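Local coordinates for protein linoleate 11-lipoxygenase (Gaeumannomyces graminis, PDB 5FX8) that catalyses the manganese-dependent oxygenation of linoleic and alpha-linolenic acids to their 11S- and 13R-hydroperoxides, at residues A[170-174]-A[477-481]; A[290-294]-A[614-618]. All blocks are in the same frame, centred on the assembly; numbering follows the deposited sequence.

Both contacts are buried, and no surface contact is among them; their centres lie 12 Å apart and they share the manganese. Contact 1 sets the loop 170-174 against the end of helix 460-481, through sulfur, ring and aliphatic groups, with no hydrogen bond between the two segments. Contact 2 joins helix 268-305 to the C-terminal segment 614-618, mainly through the metal itself. His478 of contact 1 binds the same ion as His290, His294 and Val618 of contact 2, and the ring of His478 meets that of His294. In contact 1 the ligand His478 points away from the loop, whereas in contact 2 ligands themselves meet across the contact.

Contact 1 of 2, residues A[170-174]-A[477-481]; sequences SSNPY and AHHVM. With MN (manganese (II) ion), chain I.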
# COMPACT_ATOMS: atom_id res chain seq x y z
N SER A 170 8.66 9.11 13.08
CA SER A 170 8.95 8.23 11.96
C SER A 170 7.70 7.50 11.47
O SER A 170 7.12 7.89 10.46
CB SER A 170 10.03 7.23 12.35
OG SER A 170 9.67 6.54 13.51
N SER A 171 7.28 6.45 12.18
CA SER A 171 6.12 5.66 11.77
C SER A 171 4.87 6.50 11.56
O SER A 171 4.15 6.31 10.58
CB SER A 171 5.82 4.62 12.82
OG SER A 171 6.98 3.89 13.02
N ASN A 172 4.54 7.36 12.51
CA ASN A 172 3.41 8.27 12.40
C ASN A 172 3.89 9.63 12.85
O ASN A 172 3.80 9.98 14.03
CB ASN A 172 2.20 7.86 13.23
CG ASN A 172 1.10 8.92 13.22
OD1 ASN A 172 1.18 9.90 12.46
ND2 ASN A 172 0.06 8.72 14.03
N PRO A 173 4.39 10.44 11.92
CA PRO A 173 4.97 11.74 12.28
C PRO A 173 4.02 12.91 12.13
O PRO A 173 4.45 14.06 12.22
CB PRO A 173 6.10 11.85 11.25
CG PRO A 173 5.49 11.20 10.04
CD PRO A 173 4.74 10.02 10.56
N TYR A 174 2.76 12.65 11.87
CA TYR A 174 1.83 13.68 11.50
C TYR A 174 0.99 14.18 12.67
O TYR A 174 0.11 15.00 12.44
CB TYR A 174 0.94 13.15 10.40
CG TYR A 174 1.64 13.08 9.09
CD1 TYR A 174 2.02 14.23 8.44
CD2 TYR A 174 1.91 11.87 8.50
CE1 TYR A 174 2.63 14.18 7.29
CE2 TYR A 174 2.53 11.83 7.31
CZ TYR A 174 2.87 12.99 6.72
OH TYR A 174 3.49 12.99 5.53
N ALA A 477 3.95 10.28 1.31
CA ALA A 477 3.15 10.47 2.51
C ALA A 477 2.13 9.34 2.73
O ALA A 477 1.94 8.89 3.86
CB ALA A 477 2.43 11.81 2.44
N HIS A 478 1.46 8.88 1.67
CA HIS A 478 0.51 7.80 1.83
C HIS A 478 1.17 6.58 2.45
O HIS A 478 0.59 5.92 3.32
CB HIS A 478 -0.11 7.41 0.49
CG HIS A 478 -1.04 6.24 0.59
ND1 HIS A 478 -0.61 4.94 0.52
CD2 HIS A 478 -2.37 6.19 0.81
CE1 HIS A 478 -1.64 4.13 0.66
NE2 HIS A 478 -2.73 4.86 0.83
N HIS A 479 2.37 6.25 2.01
CA HIS A 479 2.98 5.00 2.40
C HIS A 479 3.63 5.07 3.76
O HIS A 479 4.14 4.08 4.25
CB HIS A 479 3.96 4.58 1.31
CG HIS A 479 3.43 4.72 -0.08
ND1 HIS A 479 2.15 4.38 -0.44
CD2 HIS A 479 4.02 5.17 -1.21
CE1 HIS A 479 1.97 4.60 -1.73
NE2 HIS A 479 3.09 5.09 -2.22
N VAL A 480 3.64 6.23 4.38
CA VAL A 480 4.07 6.30 5.76
C VAL A 480 2.90 5.95 6.68
O VAL A 480 3.08 5.32 7.72
CB VAL A 480 4.64 7.71 6.04
CG1 VAL A 480 4.97 7.90 7.50
CG2 VAL A 480 5.86 7.95 5.20
N MET A 481 1.68 6.33 6.30
CA MET A 481 0.53 6.11 7.16
C MET A 481 -0.13 4.76 6.91
O MET A 481 -0.58 4.12 7.85
CB MET A 481 -0.49 7.22 6.96
CG MET A 481 -0.03 8.60 7.34
SD MET A 481 0.16 8.79 9.10
CE MET A 481 -1.13 9.99 9.42
MN MN I . -4.68 4.23 1.71
O HOH W 1 -6.67 3.12 2.54
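Met481 and Tyr174 form a Met-aromatic contact at the ring edge, where the loop between helix 161-166 and strand 177-178 lies against the last turn of helix 460-481, a helix that supplies this lipoxygenase with the manganese ligand His478, with Asn482 following directly. SD of Met481 is 3.6 Å from CD2 of Tyr174, and the line from ring centroid to sulfur stands 76° off the ring normal. The flexible thioether suits this place, since bends at its second and third torsions let SD and CE reach both the ring edge and OD1 of Asn172. Tyr174 holds CG opposite its carbonyl carbon (chi1 -74°), and its ring reaches toward the helix until OH lies 3.5 Å from CB of Ala477, a side chain small enough to let the hydroxyl approach the backbone. CG of Pro173 covers one ring face near the rim.

Asn172 does two jobs. Its OD1 closes an Asx turn by accepting the N-H of Tyr174, an N-to-OD1 distance of 3.2 Å, with the donor tilted out of the carbonyl plane; its ND2 bonds to Asp282 of helix 268-305. The amide is thereby held through both its polar atoms beside the sulfur. Elsewhere in the loop, CD of Pro173 packs 3.7 Å from CG1 of Val480, and Phe397 of helix 396-420 touches both residues.

His478 points away from the loop, its NE2 binding manganese at 2.2 Å. ND1 of His478 donates to ND1 of His479 at 3.0 Å; the acceptor lies close to the His478 ring plane, but the donor sits out of the His479 ring plane.

Contact 2 of 2, residues A[290-294]-A[614-618]; sequences HVLFH and FFLSV. With MN (manganese (II) ion), chain I.
His294 carries its ring beside its own backbone N and opposite its carbonyl carbon (chi1 -80°), and Leu616 turns CG the same way (chi1 -58°); with these torsions the imidazole and the leucine side chain lie alongside each other, running in opposite senses. The ring edge of His294 meets the chain terminus: NE2 lies 2.8 Å from O of Val618. This is no hydrogen bond, because both atoms are ligands, each directing a lone pair at the same manganese ion, NE2 of His294 at 2.1 Å and O of Val618 at 1.9 Å.

His290, four residues earlier on helix 268-305, reaches the same ion through NE2, at 2.4 Å. Its imidazole is set askew, with the metal nearer CD2 than CE1. ND1 of His290 is bonded to the carbonyl of Gln287, a second-shell link that helps fix the rotation of the ring. Histidine suits both helical positions because NE2 can coordinate the ion; in His290 the second nitrogen also bonds to the protein, while ND1 of His294 faces the hydrocarbon of Leu616.

Around the ion, O of Val618 sits roughly across from NE2 of His290. The bound water, 2.4 Å from manganese, lies nearly opposite NE2 of His478; Asn482 adds its OD1.

Leu616, the centre of an inverse gamma turn, packs hydrocarbon against the His294 ring and the helix backbone: its CB is 3.7 Å from CE1 of His294, and its CD2 is 3.9 Å from the carbonyl O of Phe293. Ser617 then bonds through OG to Gln483 and through its carbonyl to Trp100, steadying the tail just before its last residue. Three histidines, an asparagine, the C-terminal carboxylate and a water make up the catalytic metal site of manganese lipoxygenase.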
# COMPACT_ATOMS: atom_id res chain seq x y z
N HIS A 290 -5.43 9.32 7.24
CA HIS A 290 -4.89 9.23 5.87
C HIS A 290 -5.96 9.17 4.80
O HIS A 290 -5.64 9.28 3.61
CB HIS A 290 -3.95 8.03 5.71
CG HIS A 290 -4.59 6.82 5.12
ND1 HIS A 290 -5.39 5.99 5.87
CD2 HIS A 290 -4.52 6.26 3.89
CE1 HIS A 290 -5.81 4.99 5.11
NE2 HIS A 290 -5.29 5.13 3.90
N VAL A 291 -7.23 8.99 5.18
CA VAL A 291 -8.32 9.18 4.24
C VAL A 291 -8.16 10.50 3.51
O VAL A 291 -8.39 10.59 2.29
CB VAL A 291 -9.65 9.09 5.00
CG1 VAL A 291 -10.83 9.35 4.09
CG2 VAL A 291 -9.76 7.74 5.58
N LEU A 292 -7.67 11.52 4.22
CA LEU A 292 -7.43 12.82 3.61
C LEU A 292 -6.26 12.77 2.62
O LEU A 292 -6.29 13.46 1.60
CB LEU A 292 -7.20 13.85 4.72
CG LEU A 292 -8.39 14.19 5.62
CD1 LEU A 292 -8.00 15.15 6.69
CD2 LEU A 292 -9.36 14.88 4.79
N PHE A 293 -5.24 11.95 2.89
CA PHE A 293 -4.23 11.72 1.86
C PHE A 293 -4.84 11.09 0.63
O PHE A 293 -4.26 11.18 -0.44
CB PHE A 293 -3.10 10.80 2.34
CG PHE A 293 -2.26 11.34 3.48
CD1 PHE A 293 -2.57 12.52 4.10
CD2 PHE A 293 -1.17 10.63 3.93
CE1 PHE A 293 -1.81 12.98 5.15
CE2 PHE A 293 -0.40 11.11 4.98
CZ PHE A 293 -0.73 12.27 5.58
N HIS A 294 -6.00 10.44 0.75
CA HIS A 294 -6.66 9.98 -0.46
C HIS A 294 -7.52 11.08 -1.10
O HIS A 294 -7.45 11.30 -2.30
CB HIS A 294 -7.51 8.74 -0.18
CG HIS A 294 -6.74 7.46 -0.11
ND1 HIS A 294 -6.34 6.78 -1.23
CD2 HIS A 294 -6.29 6.75 0.95
CE1 HIS A 294 -5.68 5.69 -0.87
NE2 HIS A 294 -5.64 5.65 0.45
N PHE A 614 4.05 4.11 -6.87
CA PHE A 614 4.00 5.53 -7.19
C PHE A 614 2.60 6.11 -7.09
O PHE A 614 2.42 7.30 -7.34
CB PHE A 614 4.56 5.79 -8.60
CG PHE A 614 3.73 5.23 -9.72
CD1 PHE A 614 2.60 5.88 -10.17
CD2 PHE A 614 4.08 4.04 -10.31
CE1 PHE A 614 1.83 5.35 -11.16
CE2 PHE A 614 3.31 3.50 -11.30
CZ PHE A 614 2.19 4.16 -11.72
N PHE A 615 1.60 5.31 -6.75
CA PHE A 615 0.21 5.75 -6.74
C PHE A 615 -0.41 5.31 -5.43
O PHE A 615 0.21 4.58 -4.65
CB PHE A 615 -0.56 5.18 -7.94
CG PHE A 615 -0.56 3.67 -8.00
CD1 PHE A 615 0.56 2.97 -8.45
CD2 PHE A 615 -1.69 2.95 -7.61
CE1 PHE A 615 0.56 1.57 -8.49
CE2 PHE A 615 -1.70 1.55 -7.66
CZ PHE A 615 -0.59 0.86 -8.09
N LEU A 616 -1.64 5.76 -5.20
CA LEU A 616 -2.41 5.45 -3.99
C LEU A 616 -3.07 4.09 -4.16
O LEU A 616 -4.21 3.98 -4.60
CB LEU A 616 -3.43 6.55 -3.71
CG LEU A 616 -2.98 8.02 -3.52
CD1 LEU A 616 -4.13 8.99 -3.73
CD2 LEU A 616 -2.36 8.29 -2.17
N SER A 617 -2.36 3.02 -3.81
CA SER A 617 -2.77 1.68 -4.20
C SER A 617 -3.75 1.02 -3.23
O SER A 617 -4.46 0.10 -3.64
CB SER A 617 -1.54 0.79 -4.40
OG SER A 617 -0.99 0.35 -3.19
N VAL A 618 -3.85 1.48 -1.99
CA VAL A 618 -4.85 0.96 -1.06
C VAL A 618 -5.50 2.03 -0.20
O VAL A 618 -4.84 3.00 0.23
CB VAL A 618 -4.25 -0.15 -0.18
CG1 VAL A 618 -3.98 -1.39 -1.00
CG2 VAL A 618 -2.96 0.33 0.47
MN MN I . -4.68 4.23 1.71
O HOH W 1 -6.67 3.12 2.54